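Local coordinates for protein galactan 1,3-beta-galactosidase (Phanerochaete chrysosporium, PDB 7BYS) that probably cleaves beta-1,3-linked galactan from its chain end, as an exo-acting glycoside hydrolase of family 43 that also carries a calcium-containing carbohydrate-binding module, at residues T238-N243 / G257-P262; T319-S324 / V332-H337; L357-G362 / Y417-D422; S364-V369 / D382-G387. All blocks are in the same frame, centred on the assembly; numbering follows the deposited sequence.

Interaction 1: residues T238-N243 / G257-P262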
# COMPACT_ATOMS: atom_id res chain seq x y z
N THR A 238 6.24 -8.64 -0.09
CA THR A 238 6.22 -7.22 0.26
C THR A 238 5.32 -6.97 1.46
O THR A 238 4.56 -6.01 1.51
CB THR A 238 5.86 -6.31 -0.92
OG1 THR A 238 6.42 -6.85 -2.12
CG2 THR A 238 6.47 -4.93 -0.73
N TRP A 239 5.43 -7.85 2.47
CA TRP A 239 4.57 -7.75 3.64
C TRP A 239 3.10 -7.69 3.22
O TRP A 239 2.30 -6.92 3.76
CB TRP A 239 4.97 -6.57 4.54
CG TRP A 239 6.35 -6.73 5.12
CD1 TRP A 239 7.48 -6.07 4.74
CD2 TRP A 239 6.75 -7.66 6.13
NE1 TRP A 239 8.55 -6.50 5.48
CE2 TRP A 239 8.13 -7.47 6.35
CE3 TRP A 239 6.06 -8.60 6.91
CZ2 TRP A 239 8.85 -8.21 7.30
CZ3 TRP A 239 6.78 -9.33 7.86
CH2 TRP A 239 8.15 -9.13 8.04
N TYR A 240 2.75 -8.52 2.24
CA TYR A 240 1.43 -8.56 1.61
C TYR A 240 0.99 -7.17 1.13
O TYR A 240 0.09 -6.53 1.70
CB TYR A 240 0.39 -9.23 2.52
CG TYR A 240 -0.82 -9.77 1.80
CD1 TYR A 240 -1.35 -9.15 0.67
CD2 TYR A 240 -1.43 -10.93 2.25
CE1 TYR A 240 -2.48 -9.68 0.01
CE2 TYR A 240 -2.52 -11.46 1.62
CZ TYR A 240 -3.04 -10.84 0.52
OH TYR A 240 -4.13 -11.42 -0.08
N SER A 241 1.62 -6.73 0.05
CA SER A 241 1.26 -5.44 -0.54
C SER A 241 1.82 -5.36 -1.95
O SER A 241 2.56 -6.25 -2.41
CB SER A 241 1.75 -4.28 0.33
OG SER A 241 3.15 -4.08 0.18
N GLN A 242 1.45 -4.29 -2.63
CA GLN A 242 1.93 -3.98 -3.98
C GLN A 242 2.18 -2.49 -4.05
O GLN A 242 1.34 -1.69 -3.61
CB GLN A 242 0.89 -4.37 -5.03
CG GLN A 242 1.41 -4.19 -6.45
CD GLN A 242 0.38 -4.53 -7.50
OE1 GLN A 242 -0.82 -4.38 -7.29
NE2 GLN A 242 0.84 -5.01 -8.65
N ASN A 243 3.33 -2.12 -4.62
CA ASN A 243 3.73 -0.72 -4.70
C ASN A 243 2.63 0.14 -5.32
O ASN A 243 1.94 -0.28 -6.26
CB ASN A 243 4.98 -0.62 -5.57
CG ASN A 243 5.65 0.73 -5.45
OD1 ASN A 243 5.88 1.23 -4.35
ND2 ASN A 243 5.97 1.34 -6.58
N GLY A 257 2.02 1.30 -0.40
CA GLY A 257 1.47 0.20 -1.15
C GLY A 257 0.00 -0.04 -0.84
O GLY A 257 -0.56 0.53 0.11
N ASP A 258 -0.60 -0.89 -1.65
CA ASP A 258 -1.98 -1.35 -1.47
C ASP A 258 -1.97 -2.82 -1.09
O ASP A 258 -1.20 -3.60 -1.64
CB ASP A 258 -2.77 -1.25 -2.79
CG ASP A 258 -2.98 0.18 -3.24
OD1 ASP A 258 -3.74 0.91 -2.57
OD2 ASP A 258 -2.39 0.57 -4.27
N ARG A 259 -2.85 -3.20 -0.15
CA ARG A 259 -3.16 -4.61 0.09
C ARG A 259 -4.51 -4.85 -0.57
O ARG A 259 -5.55 -4.52 0.00
CB ARG A 259 -3.18 -4.95 1.58
CG ARG A 259 -3.62 -6.40 1.84
CD ARG A 259 -3.43 -6.79 3.30
NE ARG A 259 -2.02 -6.72 3.64
CZ ARG A 259 -1.53 -6.47 4.85
NH1 ARG A 259 -2.35 -6.25 5.89
NH2 ARG A 259 -0.22 -6.40 5.02
N TRP A 260 -4.49 -5.39 -1.78
CA TRP A 260 -5.71 -5.58 -2.54
C TRP A 260 -6.50 -6.74 -1.97
O TRP A 260 -5.96 -7.82 -1.73
CB TRP A 260 -5.37 -5.87 -4.00
CG TRP A 260 -4.67 -4.74 -4.69
CD1 TRP A 260 -3.41 -4.76 -5.19
CD2 TRP A 260 -5.21 -3.44 -4.98
NE1 TRP A 260 -3.11 -3.54 -5.75
CE2 TRP A 260 -4.20 -2.72 -5.65
CE3 TRP A 260 -6.45 -2.83 -4.74
CZ2 TRP A 260 -4.39 -1.41 -6.08
CZ3 TRP A 260 -6.63 -1.52 -5.17
CH2 TRP A 260 -5.60 -0.83 -5.84
N ARG A 261 -7.80 -6.53 -1.78
CA ARG A 261 -8.69 -7.57 -1.29
C ARG A 261 -9.77 -7.77 -2.35
O ARG A 261 -10.81 -7.10 -2.31
CB ARG A 261 -9.29 -7.15 0.04
CG ARG A 261 -9.99 -8.28 0.72
CD ARG A 261 -10.41 -7.89 2.09
NE ARG A 261 -11.11 -9.00 2.71
CZ ARG A 261 -11.52 -8.98 3.96
NH1 ARG A 261 -11.28 -7.91 4.70
NH2 ARG A 261 -12.16 -10.03 4.48
N PRO A 262 -9.56 -8.68 -3.31
CA PRO A 262 -10.50 -8.77 -4.45
C PRO A 262 -11.95 -9.02 -4.08
O PRO A 262 -12.83 -8.50 -4.77
CB PRO A 262 -9.92 -9.92 -5.30
CG PRO A 262 -8.49 -9.99 -4.92
CD PRO A 262 -8.39 -9.56 -3.48
O HOH W 1 -6.23 -9.63 0.13
O HOH W 2 -0.84 -1.22 -5.61
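Backbone pairing fixes the register. Q242 and D258 form an antiparallel hydrogen-bonded pair at the open end of the hairpin of strands 242-249 and 252-259. D258 N gives the straighter bond, 2.9 Å to Q242 O at 162°. The CA of S241 also approaches D258 O.

Side chain to backbone bonds come next. R259 extends anti to its backbone N and bends at chi3, which brings its guanidinium edge to the backbone carbonyls of W239 and Y240. NE points at a lone pair of Y240 O, 2.9 Å away. NH2 lies 2.9 Å from W239 O, nearly in the guanidinium plane, and bonds Y240 O weakly. Two successive carbonyls are thus held by one edge. CD of R259 sits over the rim of one face of the Y240 ring. The phenol OH bonds D385, and water 1 links it to W260 O.

One side-chain pair is polar. The extended Q242 chain brings OE1 to W260 NE1, 2.9 Å apart. The oxygen lies near the indole plane, while the amide plane is turned 89° from the ring. NE2 bonds S203.

Q242 binds galactose in this enzyme, and R82 and D137 of the same site are close by. With the indole N-H on OE1 and S203 on NE2, both ends of the amide are engaged, so the orientation of the amide is probably fixed even without sugar bound.

Interaction 2: residues T319-S324 / V332-H337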
# COMPACT_ATOMS: atom_id res chain seq x y z
N THR A 319 -3.09 -26.08 20.32
CA THR A 319 -1.84 -26.83 20.45
C THR A 319 -0.65 -25.95 20.07
O THR A 319 -0.82 -24.84 19.56
CB THR A 319 -1.82 -28.08 19.55
OG1 THR A 319 -1.88 -27.66 18.18
CG2 THR A 319 -3.00 -29.00 19.84
N ILE A 320 0.55 -26.45 20.35
CA ILE A 320 1.80 -25.77 20.02
C ILE A 320 2.39 -26.36 18.75
O ILE A 320 2.65 -27.57 18.67
CB ILE A 320 2.82 -25.87 21.17
CG1 ILE A 320 2.25 -25.26 22.45
CG2 ILE A 320 4.13 -25.19 20.76
CD1 ILE A 320 1.89 -23.82 22.32
N LEU A 321 2.64 -25.50 17.77
CA LEU A 321 3.25 -25.87 16.50
C LEU A 321 4.68 -25.36 16.46
O LEU A 321 5.00 -24.32 17.04
CB LEU A 321 2.49 -25.25 15.33
CG LEU A 321 1.01 -25.58 15.30
CD1 LEU A 321 0.35 -25.05 14.04
CD2 LEU A 321 0.79 -27.09 15.45
N SER A 322 5.54 -26.08 15.75
CA SER A 322 6.92 -25.69 15.56
C SER A 322 7.16 -25.30 14.11
O SER A 322 6.61 -25.93 13.19
CB SER A 322 7.85 -26.85 15.91
OG SER A 322 7.86 -27.07 17.31
N GLY A 323 7.99 -24.29 13.89
CA GLY A 323 8.33 -23.90 12.54
C GLY A 323 9.38 -22.81 12.52
O GLY A 323 9.41 -21.94 13.40
N SER A 324 10.25 -22.84 11.50
CA SER A 324 11.33 -21.88 11.39
C SER A 324 10.85 -20.47 11.08
O SER A 324 11.61 -19.52 11.27
CB SER A 324 12.33 -22.32 10.32
OG SER A 324 11.78 -22.13 9.02
N VAL A 332 0.87 -21.02 18.18
CA VAL A 332 -0.31 -21.73 18.68
C VAL A 332 -1.22 -22.01 17.49
O VAL A 332 -1.64 -21.09 16.78
CB VAL A 332 -1.03 -20.93 19.77
CG1 VAL A 332 -2.34 -21.63 20.16
CG2 VAL A 332 -0.13 -20.78 20.99
N GLY A 333 -1.50 -23.30 17.28
CA GLY A 333 -2.41 -23.74 16.24
C GLY A 333 -3.70 -24.28 16.82
O GLY A 333 -3.93 -24.30 18.02
N TYR A 334 -4.57 -24.72 15.91
CA TYR A 334 -5.89 -25.22 16.28
C TYR A 334 -6.64 -24.21 17.15
O TYR A 334 -7.30 -24.56 18.14
CB TYR A 334 -5.81 -26.64 16.87
CG TYR A 334 -5.23 -27.64 15.89
CD1 TYR A 334 -3.86 -27.67 15.62
CD2 TYR A 334 -6.04 -28.53 15.20
CE1 TYR A 334 -3.32 -28.56 14.71
CE2 TYR A 334 -5.51 -29.44 14.29
CZ TYR A 334 -4.15 -29.44 14.05
OH TYR A 334 -3.61 -30.34 13.15
N LEU A 335 -6.51 -22.94 16.79
CA LEU A 335 -7.25 -21.86 17.42
C LEU A 335 -8.57 -21.68 16.72
O LEU A 335 -8.68 -21.84 15.50
CB LEU A 335 -6.48 -20.54 17.33
CG LEU A 335 -5.33 -20.40 18.31
CD1 LEU A 335 -4.54 -19.12 17.99
CD2 LEU A 335 -5.81 -20.42 19.76
N GLY A 336 -9.59 -21.32 17.50
CA GLY A 336 -10.95 -21.39 17.03
C GLY A 336 -11.42 -22.82 17.05
O GLY A 336 -10.68 -23.75 17.37
N HIS A 337 -12.69 -23.01 16.70
CA HIS A 337 -13.29 -24.34 16.67
C HIS A 337 -12.99 -25.08 17.98
O HIS A 337 -12.54 -26.23 17.99
CB HIS A 337 -12.79 -25.12 15.45
CG HIS A 337 -13.59 -26.34 15.15
ND1 HIS A 337 -13.40 -27.54 15.81
CD2 HIS A 337 -14.58 -26.56 14.25
CE1 HIS A 337 -14.24 -28.44 15.33
NE2 HIS A 337 -14.97 -27.87 14.38
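T319 starts the contact with both of its backbone polar groups. Its N bonds G333 O at 3.0 Å, and its O accepts G333 N at 2.8 Å. The two residues form an antiparallel hydrogen-bonded pair. Each donor stands above the plane of the carbonyl it meets. In the T319 side chain OG1 sits between N and C of its own backbone (chi1 63°). This places OG1 3.2 Å from Y334 CD1. The same T319 O also receives the CA-H of V332.

I320 pairs with V332 without hydrogen bonds between them. Both side chains lie on the same face of the sheet. The tip of I320, CD1, meets V332 CG2 at 3.9 Å.

L321 leans toward the partner strand. Its CG is anti to the carbonyl carbon, and CD1 rests 3.8 Å from G333 CA. A side chain on G333 would collide with that methyl. CD2 reaches the edge of the Y334 ring at a looser 4.4 Å. L321 also touches D420. An alanine here would remove CG and both methyls, and would probably loosen the packing on G333 and at the Y334 edge.

Beyond G333 the backbone of Y334 turns to positive phi and the chain leaves the strand. Y334 and D420 both bind galactose in this protein, and a citrate, probably from the crystallisation liquor, bonds Y334 N here. The arrangement is a two-stranded beta hairpin bordering the galactose site of the CBM35-like module.

Interaction 3: residues L357-G362 / Y417-D422. With CA (calcium ion), chain F.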
# COMPACT_ATOMS: atom_id res chain seq x y z
N LEU A 357 -0.84 -8.44 15.67
CA LEU A 357 -1.00 -9.89 15.76
C LEU A 357 -0.16 -10.53 14.66
O LEU A 357 -0.42 -10.32 13.48
CB LEU A 357 -2.47 -10.28 15.61
CG LEU A 357 -3.51 -9.49 16.40
CD1 LEU A 357 -4.91 -10.05 16.14
CD2 LEU A 357 -3.19 -9.49 17.88
N TYR A 358 0.86 -11.29 15.07
CA TYR A 358 1.73 -12.00 14.13
C TYR A 358 1.21 -13.42 13.97
O TYR A 358 1.10 -14.16 14.96
CB TYR A 358 3.17 -12.01 14.64
CG TYR A 358 3.87 -10.69 14.46
CD1 TYR A 358 3.53 -9.58 15.23
CD2 TYR A 358 4.89 -10.56 13.52
CE1 TYR A 358 4.17 -8.35 15.03
CE2 TYR A 358 5.53 -9.35 13.33
CZ TYR A 358 5.16 -8.26 14.08
OH TYR A 358 5.82 -7.07 13.87
N PHE A 359 0.88 -13.80 12.75
CA PHE A 359 0.21 -15.07 12.50
C PHE A 359 0.70 -15.64 11.18
O PHE A 359 1.27 -14.93 10.34
CB PHE A 359 -1.32 -14.86 12.42
CG PHE A 359 -1.72 -14.04 11.23
CD1 PHE A 359 -1.99 -14.65 10.02
CD2 PHE A 359 -1.74 -12.65 11.31
CE1 PHE A 359 -2.32 -13.89 8.91
CE2 PHE A 359 -2.07 -11.89 10.21
CZ PHE A 359 -2.36 -12.51 9.00
N ALA A 360 0.46 -16.93 10.98
CA ALA A 360 0.67 -17.58 9.70
C ALA A 360 -0.66 -18.16 9.24
O ALA A 360 -1.39 -18.76 10.03
CB ALA A 360 1.72 -18.70 9.81
N ASN A 361 -0.98 -17.96 7.97
CA ASN A 361 -2.22 -18.49 7.40
C ASN A 361 -1.86 -19.08 6.04
O ASN A 361 -1.73 -18.34 5.05
CB ASN A 361 -3.27 -17.40 7.27
CG ASN A 361 -4.51 -17.84 6.51
OD1 ASN A 361 -4.71 -19.03 6.25
ND2 ASN A 361 -5.35 -16.89 6.16
N GLY A 362 -1.71 -20.40 5.98
CA GLY A 362 -1.33 -21.04 4.74
C GLY A 362 -2.45 -21.29 3.75
O GLY A 362 -2.20 -21.91 2.71
N TYR A 417 -11.66 -22.24 12.18
CA TYR A 417 -10.30 -22.13 12.68
C TYR A 417 -9.71 -20.76 12.33
O TYR A 417 -9.80 -20.30 11.18
CB TYR A 417 -9.42 -23.22 12.07
CG TYR A 417 -9.64 -24.59 12.66
CD1 TYR A 417 -9.20 -24.90 13.93
CD2 TYR A 417 -10.30 -25.57 11.94
CE1 TYR A 417 -9.40 -26.16 14.47
CE2 TYR A 417 -10.50 -26.84 12.47
CZ TYR A 417 -10.05 -27.12 13.74
OH TYR A 417 -10.25 -28.37 14.27
N ALA A 418 -9.10 -20.12 13.32
CA ALA A 418 -8.32 -18.91 13.10
C ALA A 418 -6.97 -19.28 12.51
O ALA A 418 -6.62 -20.45 12.38
CB ALA A 418 -8.11 -18.16 14.42
N ALA A 419 -6.20 -18.26 12.14
CA ALA A 419 -4.83 -18.54 11.73
C ALA A 419 -3.97 -18.91 12.94
O ALA A 419 -4.34 -18.69 14.09
CB ALA A 419 -4.22 -17.33 11.01
N ASP A 420 -2.82 -19.51 12.66
CA ASP A 420 -1.88 -19.85 13.72
C ASP A 420 -1.23 -18.59 14.27
O ASP A 420 -0.69 -17.78 13.51
CB ASP A 420 -0.81 -20.81 13.18
CG ASP A 420 -1.39 -22.14 12.73
OD1 ASP A 420 -2.49 -22.49 13.19
OD2 ASP A 420 -0.72 -22.83 11.93
N LEU A 421 -1.24 -18.44 15.59
CA LEU A 421 -0.77 -17.21 16.23
C LEU A 421 0.65 -17.39 16.75
O LEU A 421 0.91 -18.27 17.57
CB LEU A 421 -1.71 -16.81 17.37
CG LEU A 421 -1.47 -15.41 17.96
CD1 LEU A 421 -1.80 -14.29 16.95
CD2 LEU A 421 -2.30 -15.22 19.23
N ASP A 422 1.57 -16.55 16.26
CA ASP A 422 2.98 -16.61 16.61
C ASP A 422 3.28 -15.80 17.86
O ASP A 422 3.87 -16.32 18.81
CB ASP A 422 3.80 -16.07 15.43
CG ASP A 422 5.29 -16.15 15.65
OD1 ASP A 422 5.74 -16.72 16.66
OD2 ASP A 422 6.03 -15.63 14.79
CA CA F . 6.05 -17.64 18.76
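This is a buried antiparallel strand pairing inside the carbohydrate-binding module, between the end of strand 352-360 and the start of strand 420-426. The local strand axes approach to 4.5 Å, with their directions 131° apart. Three backbone bonds hold the pair. D422 N donates to Y358 O at 2.8 Å. A360 and D420 bond each other in both directions; A360 N to D420 O is the shorter at 2.9 Å, and the return bond is less straight, at 136°. All three donors lie in the plane of the carbonyl they meet. Between these bonds F359 and L421 form a non-hydrogen-bonded pair.

Side chains fill in around this ladder. F359 keeps CG flanked by its own N and C (chi1 66°). Its CD1 meets A419 CB at 3.6 Å. The same methyl lies near CB of N361 and 3.3 Å from A360 O. L421 has CG anti to its backbone N and carries CD1 to 3.5 Å from Y358 O.

D422 serves the pairing through its N and calcium through its backbone O at 2.5 Å and its OD1 at 2.3 Å. E308, E310, S327 and K330 complete the site. D420, two residues earlier in the strand, is a galactose-binding residue, so one short strand segment serves both sites.

Strand 420-426 lies between 305-308 and 352-360 in its sheet. Strand 392-402 pairs with the other edge of 352-360, and its I393 and V395 pack on F359. Strands 367-373 and 379-383 of the second sheet touch L357, F359 and A418.

Interaction 4: residues S364-V369 / D382-G387. With NAG (2-acetamido-2-deoxy-beta-D-glucopyranose), chain E.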
# COMPACT_ATOMS: atom_id res chain seq x y z
N SER A 364 -5.31 -20.28 0.85
CA SER A 364 -5.36 -19.31 -0.24
C SER A 364 -6.31 -18.17 0.06
O SER A 364 -6.36 -17.20 -0.70
CB SER A 364 -5.82 -19.99 -1.53
OG SER A 364 -7.07 -20.63 -1.33
N THR A 365 -7.06 -18.27 1.16
CA THR A 365 -8.14 -17.36 1.51
C THR A 365 -7.92 -16.86 2.94
O THR A 365 -7.09 -17.37 3.69
CB THR A 365 -9.50 -18.07 1.39
OG1 THR A 365 -9.44 -19.35 2.04
CG2 THR A 365 -9.86 -18.28 -0.08
N TYR A 366 -8.68 -15.83 3.29
CA TYR A 366 -8.56 -15.20 4.60
C TYR A 366 -9.13 -16.11 5.69
O TYR A 366 -10.04 -16.91 5.46
CB TYR A 366 -9.39 -13.92 4.64
CG TYR A 366 -8.71 -12.69 4.10
CD1 TYR A 366 -8.01 -12.72 2.90
CD2 TYR A 366 -8.76 -11.49 4.80
CE1 TYR A 366 -7.40 -11.58 2.40
CE2 TYR A 366 -8.16 -10.35 4.31
CZ TYR A 366 -7.48 -10.40 3.12
OH TYR A 366 -6.87 -9.25 2.65
N ARG A 367 -8.58 -15.96 6.88
CA ARG A 367 -9.20 -16.43 8.11
C ARG A 367 -9.51 -15.21 8.97
O ARG A 367 -9.31 -14.06 8.55
CB ARG A 367 -8.27 -17.41 8.84
CG ARG A 367 -8.03 -18.68 8.06
CD ARG A 367 -7.33 -19.70 8.93
NE ARG A 367 -6.99 -20.90 8.18
CZ ARG A 367 -6.61 -22.04 8.74
NH1 ARG A 367 -6.54 -22.16 10.06
NH2 ARG A 367 -6.31 -23.08 7.97
N ASN A 368 -10.00 -15.44 10.18
CA ASN A 368 -10.13 -14.36 11.15
C ASN A 368 -9.99 -14.95 12.54
O ASN A 368 -10.01 -16.16 12.73
CB ASN A 368 -11.46 -13.64 11.01
CG ASN A 368 -12.53 -14.58 10.66
OD1 ASN A 368 -12.94 -15.40 11.48
ND2 ASN A 368 -12.98 -14.51 9.41
N VAL A 369 -9.85 -14.06 13.51
CA VAL A 369 -9.65 -14.46 14.90
C VAL A 369 -10.46 -13.52 15.78
O VAL A 369 -10.48 -12.30 15.56
CB VAL A 369 -8.14 -14.49 15.28
CG1 VAL A 369 -7.52 -13.09 15.25
CG2 VAL A 369 -7.95 -15.18 16.65
N ASP A 382 -9.48 -9.67 10.80
CA ASP A 382 -9.21 -10.37 9.55
C ASP A 382 -7.75 -10.78 9.48
O ASP A 382 -6.85 -9.99 9.80
CB ASP A 382 -9.47 -9.44 8.37
CG ASP A 382 -10.94 -9.12 8.18
OD1 ASP A 382 -11.78 -10.01 8.41
OD2 ASP A 382 -11.23 -7.97 7.78
N GLN A 383 -7.51 -12.00 9.01
CA GLN A 383 -6.16 -12.57 8.87
C GLN A 383 -5.95 -12.98 7.42
O GLN A 383 -6.33 -14.09 7.01
CB GLN A 383 -5.96 -13.74 9.83
CG GLN A 383 -6.04 -13.30 11.28
CD GLN A 383 -5.96 -14.46 12.25
OE1 GLN A 383 -6.75 -15.40 12.16
NE2 GLN A 383 -4.99 -14.42 13.14
N PRO A 384 -5.35 -12.11 6.61
CA PRO A 384 -5.09 -12.46 5.21
C PRO A 384 -4.26 -13.73 5.09
O PRO A 384 -3.52 -14.12 6.01
CB PRO A 384 -4.31 -11.25 4.67
CG PRO A 384 -4.69 -10.11 5.57
CD PRO A 384 -4.92 -10.74 6.94
N ASP A 385 -4.37 -14.39 3.93
CA ASP A 385 -3.42 -15.44 3.59
C ASP A 385 -2.01 -14.88 3.71
O ASP A 385 -1.74 -13.76 3.26
CB ASP A 385 -3.67 -15.93 2.17
CG ASP A 385 -3.67 -14.82 1.13
OD1 ASP A 385 -4.58 -13.96 1.17
OD2 ASP A 385 -2.77 -14.80 0.27
N SER A 386 -1.12 -15.61 4.36
CA SER A 386 0.21 -15.08 4.61
C SER A 386 1.25 -15.54 3.60
O SER A 386 2.37 -15.01 3.61
CB SER A 386 0.65 -15.38 6.04
OG SER A 386 0.94 -16.77 6.15
N GLY A 387 0.92 -16.49 2.72
CA GLY A 387 1.84 -17.03 1.74
C GLY A 387 2.23 -18.47 2.00
O GLY A 387 2.68 -19.15 1.07
C1 NAG E . -13.96 -15.44 8.92
C2 NAG E . -14.94 -14.83 7.92
C3 NAG E . -15.78 -15.88 7.28
C4 NAG E . -14.95 -16.97 6.65
C5 NAG E . -13.99 -17.58 7.67
C6 NAG E . -13.09 -18.55 6.96
C7 NAG E . -15.78 -12.44 8.26
C8 NAG E . -16.66 -11.42 9.00
N2 NAG E . -15.80 -13.85 8.65
O3 NAG E . -16.59 -15.25 6.25
O4 NAG E . -15.79 -18.01 6.16
O5 NAG E . -13.17 -16.55 8.31
O6 NAG E . -12.26 -19.18 7.91
O7 NAG E . -15.09 -12.08 7.37
O HOH W 3 -6.96 -14.38 0.03
O HOH W 4 -11.74 -12.62 7.43
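Y366 leaves the backbone with CG anti to its carbonyl carbon (chi1 -84°), which lays the ring over P384. CB comes within 3.9 Å of Q383 O. P384 CA stands over the centre of the ring in a CH-pi contact, 3.5 Å from the centroid and about equally far from CG, both CD and both CE atoms. CD2 also has D382 CB at the ring edge. CE1 passes D385 OD1 at 3.9 Å, and CE2 lies over P384 CG. CZ touches P384 CB at 3.6 Å, and OH ends beside the same CB and CG. A serine here would remove the ring and its CH-pi contact, and would probably leave P384 less well packed on this side.

The ring sits where the hairpin of strands 367-373 and 379-383 opens, in one sheet of the module's beta sandwich. R367 and Q383 are its last hydrogen-bonded pair, with Q383 N to R367 O at 2.8 Å. On the next pair, the non-hydrogen-bonded N368 and D382, N368 carries an N-linked glycan, with ND2 bonded to C1 of the NAG. Water 4 accepts from N368 ND2 and lies within bonding reach of R367 O and D382 OD1; D382 OD2 forms a salt bridge with R261.

The extended Q383 chain crosses V369 obliquely, with CD 3.6 Å from V369 CG1, and OE1 accepts A419 N. Galactose-binding R367 starts on the same face as Q383, but its extended chain carries the guanidinium away from the partner strand, to a salt bridge with D363. Water 3 bridges S364 O and D385 OD1, which also serves Y240.

Overall arrangement
From the N terminus, interaction 1 comes first. It closes the hairpin of strands 242-249 and 252-259 in the catalytic part. Interaction 2 follows and closes the short hairpin 319-322/330-333. Interaction 3 then closes a long loop, from 357-362 to 417-422, and interaction 4 falls within that loop as its own hairpin. No contacts cross. Interactions 2 and 3 are joined by backbone bonds, V332 to L421 and L335 to A418. Interaction 4 meets interaction 3 through R367 with A418 and S386 with N361. It also reaches interaction 1, with Y240 bonding D385 and R261 bridging D382, so it connects the catalytic part to the carbohydrate-binding module.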